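Local coordinates for SusD-like protein BACOVA_02651 (Bacteroides ovatus, PDB 5E76) that binds xyloglucan at the cell surface and probably holds it before its transport into the periplasm for degradation, at residues Cys251-Ser256 and Lys339-Pro344; Asn28-Val33 and Asp61-Gly66; Thr262-Gly267 and Lys324-Gly329; Leu255-Phe260 and Asn269-Tyr274. All coordinates share one frame; numbering follows the deposited sequence.

Contact 1. Residues Cys251-Ser256 and Lys339-Pro344; sequences CNTLLS and KQMNSP. With XYS (alpha-D-xylopyranose), chain B.
M341 and T253 meet where the loop leading into helix 255-258 runs close to the loop 339-344, their CA atoms 3.8 Å apart. The M341 side chain can be followed outward. M341 CB lies 3.8 Å from T253 O. CG passes near S256 OG. The chain then bends at SD (chi3 70°), which turns the methyl M341 CE back to T253 CB at 3.9 Å. The two side chains cross at a slant. Around the methionine the segments are tied at two points. S343 N donates to N252 O at 2.7 Å, almost straight (171°). M341 N donates to the hydroxyl S256 OG at 3.1 Å, and that oxygen also bonds N269 O. A water joins N252 N to S343 O.

This is part of the wall of the glycan pocket of a SusD-family protein. Q340 and M341 both line it, and glucose units of the ligand touch M341. Q340 NE2 donates to xylose O2 at 3.2 Å, while OE1 of the same amide accepts from N269 ND2. Behind the pocket wall, L255 CD1 packs on S343 CB at 3.7 Å. C251 CB rests near the amide of N342, whose ND2 bonds G246 O.

Contact 2. Residues Asn28-Val33 and Asp61-Gly66; sequences NQRSIV and DENLSG. With BGC (beta-D-glucopyranose), chain C; XYS (alpha-D-xylopyranose), chain D.
R30 and N63 meet with the guanidinium and amide planes 72° apart. The amide does not meet the charged end of the arginine. N63 OD1 instead touches the aliphatic stem, 3.3 Å from R30 CG. The same oxygen lies 3.3 Å from S31 CA, so it sits against both residues. S31 adds its CB, which rests 3.3 Å from N63 O. Its OG is turned back along its own helix and bonds Y27 O.

R30 starts with CG anti to the backbone N and bends at chi3 (-61°), which carries the guanidinium past N63 to the sugar. C1 of a xylose lies over one face of the group, 3.2 Å from R30 NH1. Glucose O3 lies at the edge, in the plane. The bonds to this glucose are weak: R30 NH1 reaches glucose O2 at 3.2 Å and R30 NH2 reaches glucose O3 at 3.4 Å. NH2 also forms a salt bridge with D257, which probably fixes the rotation of the group. A leucine in place of R30 would probably leave D257 without this charge partner and the glucose hydroxyls without these donors.

On the other segment, D61 is the N-cap of helix 62-84. Its OD1 accepts from N63 N at 2.7 Å. The contact thus sets the first turn of helix 62-84 against a kinked, pi-type turn of helix 25-38. The axes of the short segments 28-33 and 62-66 approach to 8.3 Å, their N-to-C directions 119° apart. N63 also packs against F52 of helix 51-54 and P34 of helix 25-38.

Contact 3. Residues Thr262-Gly267 and Lys324-Gly329; sequences TEVTGG and KGVPGG
Two glycine-bearing loops of the SusD-family region meet here, behind the pocket wall and away from the sugar. The 262-267 loop follows helix 255-258. The 324-329 loop lies between strands 313-314 and 347-351. No hydrogen bond joins the two segments. They meet through close backbone packing and CA-H...O contacts. G328 CA approaches V264 O at 3.2 Å. In return T265 CA approaches G328 O at 3.4 Å, with a straighter angle at the hydrogen (155°).

The nearest CA atoms are those of G266 and G329, 3.6 Å apart. A side chain on either glycine would run into the CA of the other, so the approach depends on both. G328 has backbone angles that call for glycine in their own right.

The apolar part of the contact is small. V326 points its CB at the other loop, and its CG1, anti to the backbone N (chi1 -177°), lies 4.2 Å from V264 CG1. V264 also packs on F297 and I306, and V326 on L258 of helix 255-258, so the pair joins a larger apolar cluster.

The CB of T265 points away from the 324-329 loop. Its OG1 bonds V268 O and its methyl side faces A259. G329 N is held by D332 and G329 O by N334.

The 262-267 loop is folded round one carbonyl. T262 O accepts from T265 N at 3.0 Å and from G267 N at 3.2 Å, and the two donors come from opposite faces of its plane.

Contact 4. Residues Leu255-Phe260 and Asn269-Tyr274; sequences LSDLAF and NCWSSY. With BGC (beta-D-glucopyranose), chain E; BGC (beta-D-glucopyranose), chain F.
W271 has CG between its backbone N and carbonyl carbon (chi1 51°), which folds the indole back over helix 255-258. D257 has CG anti to its carbonyl carbon (chi1 -69°), which brings the carboxylate alongside the indole. The two side chains point the same way, their planes 54° apart. W271 NE1 donates to D257 OD1 at 3.0 Å, on the anti side of the carboxylate and close to the ring plane. The same OD1 takes a salt bridge from R30, so one oxygen anchors both a ring and a guanidinium.

The indole lies between protein and sugar. On one face S256 CB makes a CH-pi contact, 3.5 Å from the centroid of the W271 six-membered ring, and S256 O sits over the same face toward the rim. C5 of a glucose lies over the opposite face, toward its rim, 3.8 Å from W271 NE1. An alanine here would probably leave that glucose without the indole face it rests against and D257 without its indole donor.

The backbones are also joined. S256 O accepts from W271 N at 3.0 Å, in the carbonyl plane. S272 N reaches A259 O through a weak bond. Beside them, A259 CB packs on C270 CB at 3.8 Å.

S273 OG hydrogen-bonds O3 of a second glucose at 2.9 Å, and also S45. A tryptophan face beside a glucose, with polar groups near the hydroxyls, is common in carbohydrate-binding sites. In this SusD-family protein it forms part of the xyloglucan pocket.

In the fold
Contacts 1, 2 and 4 line the glycan pocket, and contact 3 lies behind. Contacts 1 and 4 share L255 and S256 of helix 255-258. Their centres are 10 Å apart, and Q340 OE1 meets N269 ND2 at 3.1 Å. Contact 2 lies in the N-terminal part of the chain, yet reaches both. R30 NH2 forms a salt bridge with D257 OD1 of contact 4 at 2.8 Å, and Q29 O lies 3.0 Å from T253 OG1 of contact 1, probably hydrogen-bonded. Contact 3 packs on contact 4, with T265 CG2 3.5 Å from A259 CB, and on contact 1, with P327 CD 3.7 Å from L255 CD1. Its nearest atoms to contact 2 are about 8 Å away.

Contact 1. Residues Cys251-Ser256 and Lys339-Pro344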
# COMPACT_ATOMS: atom_id res chain seq x y z
N CYS A 251 -6.83 3.02 17.17
CA CYS A 251 -5.50 3.61 16.98
C CYS A 251 -4.67 2.88 15.93
O CYS A 251 -4.95 1.73 15.57
CB CYS A 251 -4.72 3.59 18.27
SG CYS A 251 -4.64 1.94 18.87
N ASN A 252 -3.63 3.57 15.49
CA ASN A 252 -2.62 3.06 14.58
C ASN A 252 -1.51 2.41 15.40
O ASN A 252 -0.70 3.10 16.01
CB ASN A 252 -2.09 4.22 13.75
CG ASN A 252 -1.17 3.80 12.64
OD1 ASN A 252 -0.65 2.69 12.61
ND2 ASN A 252 -0.96 4.71 11.72
N THR A 253 -1.45 1.09 15.42
CA THR A 253 -0.54 0.38 16.30
C THR A 253 0.84 0.08 15.71
O THR A 253 1.65 -0.62 16.32
CB THR A 253 -1.18 -0.94 16.73
OG1 THR A 253 -1.71 -1.57 15.56
CG2 THR A 253 -2.31 -0.69 17.69
N LEU A 254 1.11 0.65 14.53
CA LEU A 254 2.30 0.27 13.76
C LEU A 254 3.59 0.89 14.30
O LEU A 254 4.68 0.43 13.95
CB LEU A 254 2.11 0.63 12.27
CG LEU A 254 1.05 -0.21 11.52
CD1 LEU A 254 0.88 0.29 10.08
CD2 LEU A 254 1.41 -1.70 11.52
N LEU A 255 3.47 1.90 15.15
CA LEU A 255 4.62 2.66 15.64
C LEU A 255 5.84 1.83 16.10
O LEU A 255 6.97 2.07 15.66
CB LEU A 255 4.16 3.54 16.80
CG LEU A 255 5.13 4.60 17.28
CD1 LEU A 255 5.07 5.77 16.33
CD2 LEU A 255 4.78 4.99 18.68
N SER A 256 5.61 0.87 17.00
CA SER A 256 6.69 0.14 17.67
C SER A 256 7.28 -0.91 16.76
O SER A 256 8.43 -1.35 16.96
CB SER A 256 6.21 -0.54 18.96
OG SER A 256 5.69 0.38 19.91
N LYS A 339 2.65 7.17 21.58
CA LYS A 339 3.03 6.16 22.57
C LYS A 339 3.13 4.79 21.88
O LYS A 339 2.72 4.64 20.73
CB LYS A 339 2.04 6.12 23.74
CG LYS A 339 2.39 5.07 24.84
CD LYS A 339 3.85 5.23 25.36
CE LYS A 339 4.45 3.90 25.84
NZ LYS A 339 5.95 3.90 25.87
N GLN A 340 3.71 3.81 22.57
CA GLN A 340 3.94 2.50 21.97
C GLN A 340 2.65 1.96 21.35
O GLN A 340 1.56 2.14 21.91
CB GLN A 340 4.50 1.50 23.00
CG GLN A 340 3.48 0.80 23.88
CD GLN A 340 4.07 -0.46 24.49
OE1 GLN A 340 5.26 -0.49 24.81
NE2 GLN A 340 3.24 -1.50 24.64
N MET A 341 2.79 1.34 20.18
CA MET A 341 1.64 0.86 19.43
C MET A 341 0.54 1.92 19.32
O MET A 341 -0.66 1.59 19.37
CB MET A 341 1.08 -0.41 20.07
CG MET A 341 2.06 -1.57 20.19
SD MET A 341 1.22 -3.12 20.74
CE MET A 341 0.28 -3.49 19.27
N ASN A 342 0.95 3.18 19.17
CA ASN A 342 -0.00 4.28 18.99
C ASN A 342 0.65 5.43 18.22
O ASN A 342 1.20 6.40 18.78
CB ASN A 342 -0.57 4.75 20.33
CG ASN A 342 -2.00 5.29 20.22
OD1 ASN A 342 -2.33 6.05 19.31
ND2 ASN A 342 -2.86 4.87 21.13
N SER A 343 0.60 5.28 16.91
CA SER A 343 1.08 6.28 15.99
C SER A 343 -0.09 7.18 15.62
O SER A 343 -1.23 6.73 15.53
CB SER A 343 1.70 5.66 14.74
OG SER A 343 1.92 6.64 13.74
N PRO A 344 0.19 8.46 15.40
CA PRO A 344 -0.86 9.42 15.07
C PRO A 344 -1.03 9.63 13.56
O PRO A 344 -1.90 10.40 13.15
CB PRO A 344 -0.37 10.68 15.76
CG PRO A 344 1.14 10.59 15.56
CD PRO A 344 1.50 9.13 15.55
C1 XYS B . 3.34 -4.88 26.04
C2 XYS B . 4.58 -4.26 26.58
C3 XYS B . 5.42 -5.40 27.20
C4 XYS B . 4.59 -6.05 28.32
C5 XYS B . 3.28 -6.56 27.66
O2 XYS B . 5.33 -3.81 25.48
O3 XYS B . 6.51 -4.81 27.85
O4 XYS B . 5.27 -7.21 28.73
O5 XYS B . 2.65 -5.41 27.08
O HOH W 1 -3.86 6.57 16.00

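Contact 2. Residues Asn28-Val33 and Asp61-Gly66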
# COMPACT_ATOMS: atom_id res chain seq x y z
N ASN A 28 -4.64 -3.42 9.72
CA ASN A 28 -3.65 -2.34 9.91
C ASN A 28 -2.78 -2.58 11.13
O ASN A 28 -1.66 -2.09 11.18
CB ASN A 28 -4.34 -0.97 10.01
CG ASN A 28 -3.34 0.17 9.91
OD1 ASN A 28 -2.89 0.53 8.83
ND2 ASN A 28 -2.97 0.74 11.05
N GLN A 29 -3.29 -3.36 12.09
CA GLN A 29 -2.61 -3.62 13.36
C GLN A 29 -1.14 -4.03 13.16
O GLN A 29 -0.28 -3.67 13.95
CB GLN A 29 -3.35 -4.71 14.16
CG GLN A 29 -2.56 -5.16 15.40
CD GLN A 29 -3.28 -6.17 16.33
OE1 GLN A 29 -4.36 -6.69 16.03
NE2 GLN A 29 -2.65 -6.43 17.47
N ARG A 30 -0.88 -4.79 12.10
CA ARG A 30 0.44 -5.34 11.86
C ARG A 30 0.64 -5.89 10.44
O ARG A 30 1.59 -5.52 9.76
CB ARG A 30 0.74 -6.46 12.87
CG ARG A 30 1.88 -7.38 12.41
CD ARG A 30 2.52 -8.13 13.57
NE ARG A 30 3.10 -7.18 14.51
CZ ARG A 30 3.27 -7.42 15.81
NH1 ARG A 30 2.91 -8.58 16.34
NH2 ARG A 30 3.80 -6.48 16.59
N SER A 31 -0.23 -6.80 10.02
CA SER A 31 -0.03 -7.62 8.84
C SER A 31 0.24 -6.77 7.60
O SER A 31 1.00 -7.16 6.73
CB SER A 31 -1.25 -8.49 8.62
OG SER A 31 -2.41 -7.71 8.39
N ILE A 32 -0.42 -5.63 7.55
CA ILE A 32 -0.25 -4.64 6.51
C ILE A 32 1.23 -4.37 6.13
O ILE A 32 1.52 -4.11 4.97
CB ILE A 32 -0.91 -3.30 6.92
CG1 ILE A 32 -0.88 -2.34 5.74
CG2 ILE A 32 -0.21 -2.71 8.11
CD1 ILE A 32 -1.84 -1.17 5.87
N VAL A 33 2.14 -4.46 7.09
CA VAL A 33 3.54 -4.18 6.85
C VAL A 33 4.29 -5.33 6.16
O VAL A 33 4.86 -5.12 5.10
CB VAL A 33 4.24 -3.77 8.18
CG1 VAL A 33 5.73 -3.51 8.03
CG2 VAL A 33 3.64 -2.51 8.68
N ASP A 61 0.47 -18.87 8.97
CA ASP A 61 1.08 -17.58 9.33
C ASP A 61 0.06 -16.62 9.93
O ASP A 61 -1.00 -16.36 9.35
CB ASP A 61 1.73 -16.92 8.13
CG ASP A 61 2.57 -15.75 8.53
OD1 ASP A 61 2.01 -14.69 8.94
OD2 ASP A 61 3.82 -15.89 8.47
N GLU A 62 0.42 -16.08 11.09
CA GLU A 62 -0.50 -15.23 11.83
C GLU A 62 -0.85 -13.93 11.07
O GLU A 62 -1.96 -13.41 11.21
CB GLU A 62 0.11 -14.90 13.20
CG GLU A 62 1.47 -14.22 13.06
CD GLU A 62 2.06 -13.81 14.40
OE1 GLU A 62 2.57 -12.66 14.51
OE2 GLU A 62 2.01 -14.64 15.34
N ASN A 63 0.06 -13.42 10.25
CA ASN A 63 -0.26 -12.24 9.44
C ASN A 63 -1.35 -12.49 8.39
O ASN A 63 -2.23 -11.64 8.21
CB ASN A 63 1.00 -11.70 8.75
CG ASN A 63 1.97 -11.05 9.74
OD1 ASN A 63 1.68 -9.99 10.33
ND2 ASN A 63 3.13 -11.66 9.92
N LEU A 64 -1.28 -13.64 7.71
CA LEU A 64 -2.36 -14.08 6.82
C LEU A 64 -3.71 -14.11 7.52
O LEU A 64 -4.73 -13.70 6.96
CB LEU A 64 -2.11 -15.50 6.28
CG LEU A 64 -0.82 -15.73 5.53
CD1 LEU A 64 -0.77 -17.20 5.14
CD2 LEU A 64 -0.74 -14.89 4.29
N SER A 65 -3.73 -14.63 8.73
CA SER A 65 -4.95 -14.64 9.50
C SER A 65 -5.39 -13.22 9.87
O SER A 65 -6.55 -12.83 9.70
CB SER A 65 -4.76 -15.49 10.74
OG SER A 65 -5.62 -16.56 10.62
N GLY A 66 -4.46 -12.45 10.39
CA GLY A 66 -4.74 -11.07 10.66
C GLY A 66 -5.32 -10.35 9.45
O GLY A 66 -6.42 -9.79 9.53
C2 BGC C . 2.38 -7.30 20.29
C3 BGC C . 3.65 -7.94 20.66
C4 BGC C . 4.36 -7.13 21.64
C5 BGC C . 3.52 -6.98 22.84
C6 BGC C . 4.29 -6.28 23.95
C1 BGC C . 1.48 -7.14 21.53
O2 BGC C . 1.74 -8.07 19.29
O3 BGC C . 4.45 -8.17 19.46
O4 BGC C . 5.61 -7.76 22.04
O5 BGC C . 2.30 -6.26 22.48
O6 BGC C . 3.41 -5.46 24.68
C1 XYS D . 6.01 -9.38 16.63
C2 XYS D . 5.44 -10.73 17.04
C3 XYS D . 6.54 -11.78 17.16
C4 XYS D . 7.44 -11.77 15.93
C5 XYS D . 7.89 -10.35 15.59
O2 XYS D . 4.76 -10.61 18.29
O3 XYS D . 5.95 -13.07 17.31
O4 XYS D . 8.59 -12.59 16.17
O5 XYS D . 6.75 -9.51 15.42

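Contact 3. Residues Thr262-Gly267 and Lys324-Gly329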
# COMPACT_ATOMS: atom_id res chain seq x y z
N THR A 262 14.55 4.01 20.33
CA THR A 262 13.89 5.04 21.11
C THR A 262 14.45 6.46 20.83
O THR A 262 13.78 7.46 21.07
CB THR A 262 14.03 4.77 22.63
OG1 THR A 262 15.42 4.71 22.97
CG2 THR A 262 13.38 3.45 23.01
N GLU A 263 15.67 6.52 20.32
CA GLU A 263 16.27 7.81 20.01
C GLU A 263 15.46 8.53 18.94
O GLU A 263 15.63 9.73 18.75
CB GLU A 263 17.72 7.66 19.54
CG GLU A 263 17.84 6.72 18.35
CD GLU A 263 19.23 6.13 18.23
OE1 GLU A 263 19.93 6.01 19.26
OE2 GLU A 263 19.62 5.79 17.09
N VAL A 264 14.56 7.80 18.26
CA VAL A 264 13.76 8.44 17.23
C VAL A 264 12.27 8.43 17.54
O VAL A 264 11.44 8.71 16.68
CB VAL A 264 14.01 7.78 15.90
CG1 VAL A 264 13.73 8.77 14.78
CG2 VAL A 264 15.46 7.36 15.82
N THR A 265 11.94 8.15 18.79
CA THR A 265 10.55 8.07 19.21
C THR A 265 10.29 8.88 20.45
O THR A 265 9.27 8.65 21.13
CB THR A 265 10.15 6.62 19.51
OG1 THR A 265 10.84 6.19 20.68
CG2 THR A 265 10.54 5.71 18.38
N GLY A 266 11.19 9.81 20.75
CA GLY A 266 11.12 10.60 21.97
C GLY A 266 10.97 9.71 23.18
O GLY A 266 10.17 10.00 24.07
N GLY A 267 11.72 8.62 23.20
CA GLY A 267 11.73 7.69 24.32
C GLY A 267 10.81 6.48 24.22
O GLY A 267 11.10 5.46 24.84
N LYS A 324 9.77 6.22 7.30
CA LYS A 324 8.38 6.50 6.98
C LYS A 324 7.48 5.65 7.90
O LYS A 324 7.62 4.43 7.99
CB LYS A 324 8.08 6.25 5.50
CG LYS A 324 6.73 6.81 5.06
CD LYS A 324 6.35 6.38 3.65
CE LYS A 324 7.24 7.03 2.61
NZ LYS A 324 6.86 6.66 1.25
N GLY A 325 6.56 6.33 8.59
CA GLY A 325 5.74 5.71 9.60
C GLY A 325 6.34 5.85 10.99
O GLY A 325 5.81 5.31 11.98
N VAL A 326 7.48 6.55 11.06
CA VAL A 326 8.18 6.87 12.29
C VAL A 326 8.22 8.41 12.43
O VAL A 326 9.20 9.04 12.04
CB VAL A 326 9.63 6.31 12.28
CG1 VAL A 326 10.33 6.58 13.58
CG2 VAL A 326 9.65 4.84 11.97
N PRO A 327 7.15 9.01 13.00
CA PRO A 327 6.92 10.46 12.99
C PRO A 327 7.80 11.25 13.97
O PRO A 327 7.79 12.51 13.98
CB PRO A 327 5.45 10.56 13.38
CG PRO A 327 5.24 9.40 14.31
CD PRO A 327 6.14 8.30 13.82
N GLY A 328 8.57 10.51 14.77
CA GLY A 328 9.50 11.09 15.71
C GLY A 328 9.01 10.94 17.13
O GLY A 328 8.34 9.97 17.48
N GLY A 329 9.33 11.92 17.96
CA GLY A 329 8.94 11.89 19.35
C GLY A 329 7.61 12.59 19.53
O GLY A 329 7.15 13.30 18.63

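Contact 4. Residues Leu255-Phe260 and Asn269-Tyr274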
# COMPACT_ATOMS: atom_id res chain seq x y z
N LEU A 255 3.47 1.90 15.15
CA LEU A 255 4.62 2.66 15.64
C LEU A 255 5.84 1.83 16.10
O LEU A 255 6.97 2.07 15.66
CB LEU A 255 4.16 3.54 16.80
CG LEU A 255 5.13 4.60 17.28
CD1 LEU A 255 5.07 5.77 16.33
CD2 LEU A 255 4.78 4.99 18.68
N SER A 256 5.61 0.87 17.00
CA SER A 256 6.69 0.14 17.67
C SER A 256 7.28 -0.91 16.76
O SER A 256 8.43 -1.35 16.96
CB SER A 256 6.21 -0.54 18.96
OG SER A 256 5.69 0.38 19.91
N ASP A 257 6.47 -1.34 15.79
CA ASP A 257 6.91 -2.25 14.72
C ASP A 257 7.79 -1.53 13.66
O ASP A 257 8.64 -2.16 13.02
CB ASP A 257 5.71 -2.88 13.98
CG ASP A 257 4.91 -3.88 14.81
OD1 ASP A 257 5.29 -4.18 15.97
OD2 ASP A 257 3.89 -4.37 14.29
N LEU A 258 7.56 -0.23 13.44
CA LEU A 258 8.31 0.48 12.40
C LEU A 258 9.62 1.03 12.95
O LEU A 258 10.64 0.92 12.29
CB LEU A 258 7.50 1.63 11.77
CG LEU A 258 6.24 1.19 11.00
CD1 LEU A 258 5.38 2.36 10.64
CD2 LEU A 258 6.60 0.39 9.74
N ALA A 259 9.57 1.56 14.18
CA ALA A 259 10.67 2.36 14.76
C ALA A 259 11.78 1.48 15.34
O ALA A 259 11.51 0.55 16.12
CB ALA A 259 10.13 3.27 15.84
N PHE A 260 13.02 1.81 14.97
CA PHE A 260 14.17 0.94 15.25
C PHE A 260 14.82 1.20 16.60
O PHE A 260 15.43 0.31 17.19
CB PHE A 260 15.22 1.07 14.15
CG PHE A 260 16.19 2.21 14.33
CD1 PHE A 260 15.75 3.53 14.24
CD2 PHE A 260 17.54 1.98 14.51
CE1 PHE A 260 16.63 4.59 14.36
CE2 PHE A 260 18.44 3.07 14.63
CZ PHE A 260 17.97 4.36 14.56
N ASN A 269 8.61 3.12 23.65
CA ASN A 269 9.09 1.76 23.42
C ASN A 269 8.88 1.32 21.96
O ASN A 269 7.84 1.61 21.36
CB ASN A 269 8.39 0.78 24.36
CG ASN A 269 8.95 -0.63 24.28
OD1 ASN A 269 10.16 -0.83 24.14
ND2 ASN A 269 8.07 -1.62 24.37
N CYS A 270 9.87 0.62 21.41
CA CYS A 270 9.81 0.12 20.04
C CYS A 270 10.86 -0.97 19.89
O CYS A 270 11.66 -1.19 20.80
CB CYS A 270 10.04 1.24 19.02
SG CYS A 270 11.58 2.15 19.21
N TRP A 271 10.84 -1.65 18.74
CA TRP A 271 11.66 -2.85 18.57
C TRP A 271 11.93 -3.25 17.13
O TRP A 271 12.51 -4.30 16.91
CB TRP A 271 10.97 -4.03 19.28
CG TRP A 271 9.55 -4.14 18.87
CD1 TRP A 271 9.08 -4.52 17.65
CD2 TRP A 271 8.40 -3.85 19.67
NE1 TRP A 271 7.72 -4.47 17.63
CE2 TRP A 271 7.27 -4.07 18.86
CE3 TRP A 271 8.21 -3.42 21.00
CZ2 TRP A 271 5.97 -3.89 19.34
CZ3 TRP A 271 6.92 -3.24 21.46
CH2 TRP A 271 5.82 -3.47 20.64
N SER A 272 11.50 -2.45 16.17
CA SER A 272 11.75 -2.79 14.74
C SER A 272 13.21 -3.16 14.44
O SER A 272 14.13 -2.48 14.85
CB SER A 272 11.37 -1.63 13.81
OG SER A 272 11.18 -2.15 12.49
N SER A 273 13.38 -4.26 13.74
CA SER A 273 14.69 -4.66 13.26
C SER A 273 14.70 -4.66 11.74
O SER A 273 15.58 -5.25 11.09
CB SER A 273 15.01 -6.04 13.79
OG SER A 273 13.88 -6.86 13.57
N TYR A 274 13.69 -4.01 11.17
CA TYR A 274 13.57 -3.88 9.72
C TYR A 274 14.66 -2.97 9.17
O TYR A 274 14.98 -1.95 9.79
CB TYR A 274 12.22 -3.29 9.34
CG TYR A 274 11.08 -4.28 9.35
CD1 TYR A 274 11.23 -5.54 8.80
CD2 TYR A 274 9.84 -3.93 9.87
CE1 TYR A 274 10.19 -6.45 8.78
CE2 TYR A 274 8.79 -4.83 9.84
CZ TYR A 274 8.97 -6.08 9.29
OH TYR A 274 7.92 -6.96 9.29
C2 BGC E . 12.15 -7.73 17.86
C3 BGC E . 13.06 -8.69 17.21
C4 BGC E . 13.89 -9.36 18.20
C5 BGC E . 13.09 -10.08 19.20
C6 BGC E . 14.03 -10.64 20.25
C1 BGC E . 11.20 -8.49 18.81
O2 BGC E . 11.41 -6.99 16.90
O3 BGC E . 13.89 -7.99 16.21
O4 BGC E . 14.76 -10.34 17.56
O5 BGC E . 12.11 -9.19 19.83
O6 BGC E . 13.40 -10.74 21.51
C2 BGC F . 7.93 -7.95 22.26
C3 BGC F . 9.30 -7.71 21.63
C4 BGC F . 9.37 -8.29 20.22
C5 BGC F . 8.16 -7.86 19.40
C6 BGC F . 8.19 -8.50 18.01
C1 BGC F . 6.82 -7.54 21.31
O2 BGC F . 7.83 -7.20 23.48
O3 BGC F . 10.32 -8.30 22.45
O4 BGC F . 10.57 -7.85 19.58
O5 BGC F . 6.96 -8.23 20.07
O6 BGC F . 6.85 -8.71 17.55
O HOH W 2 13.45 -0.10 11.17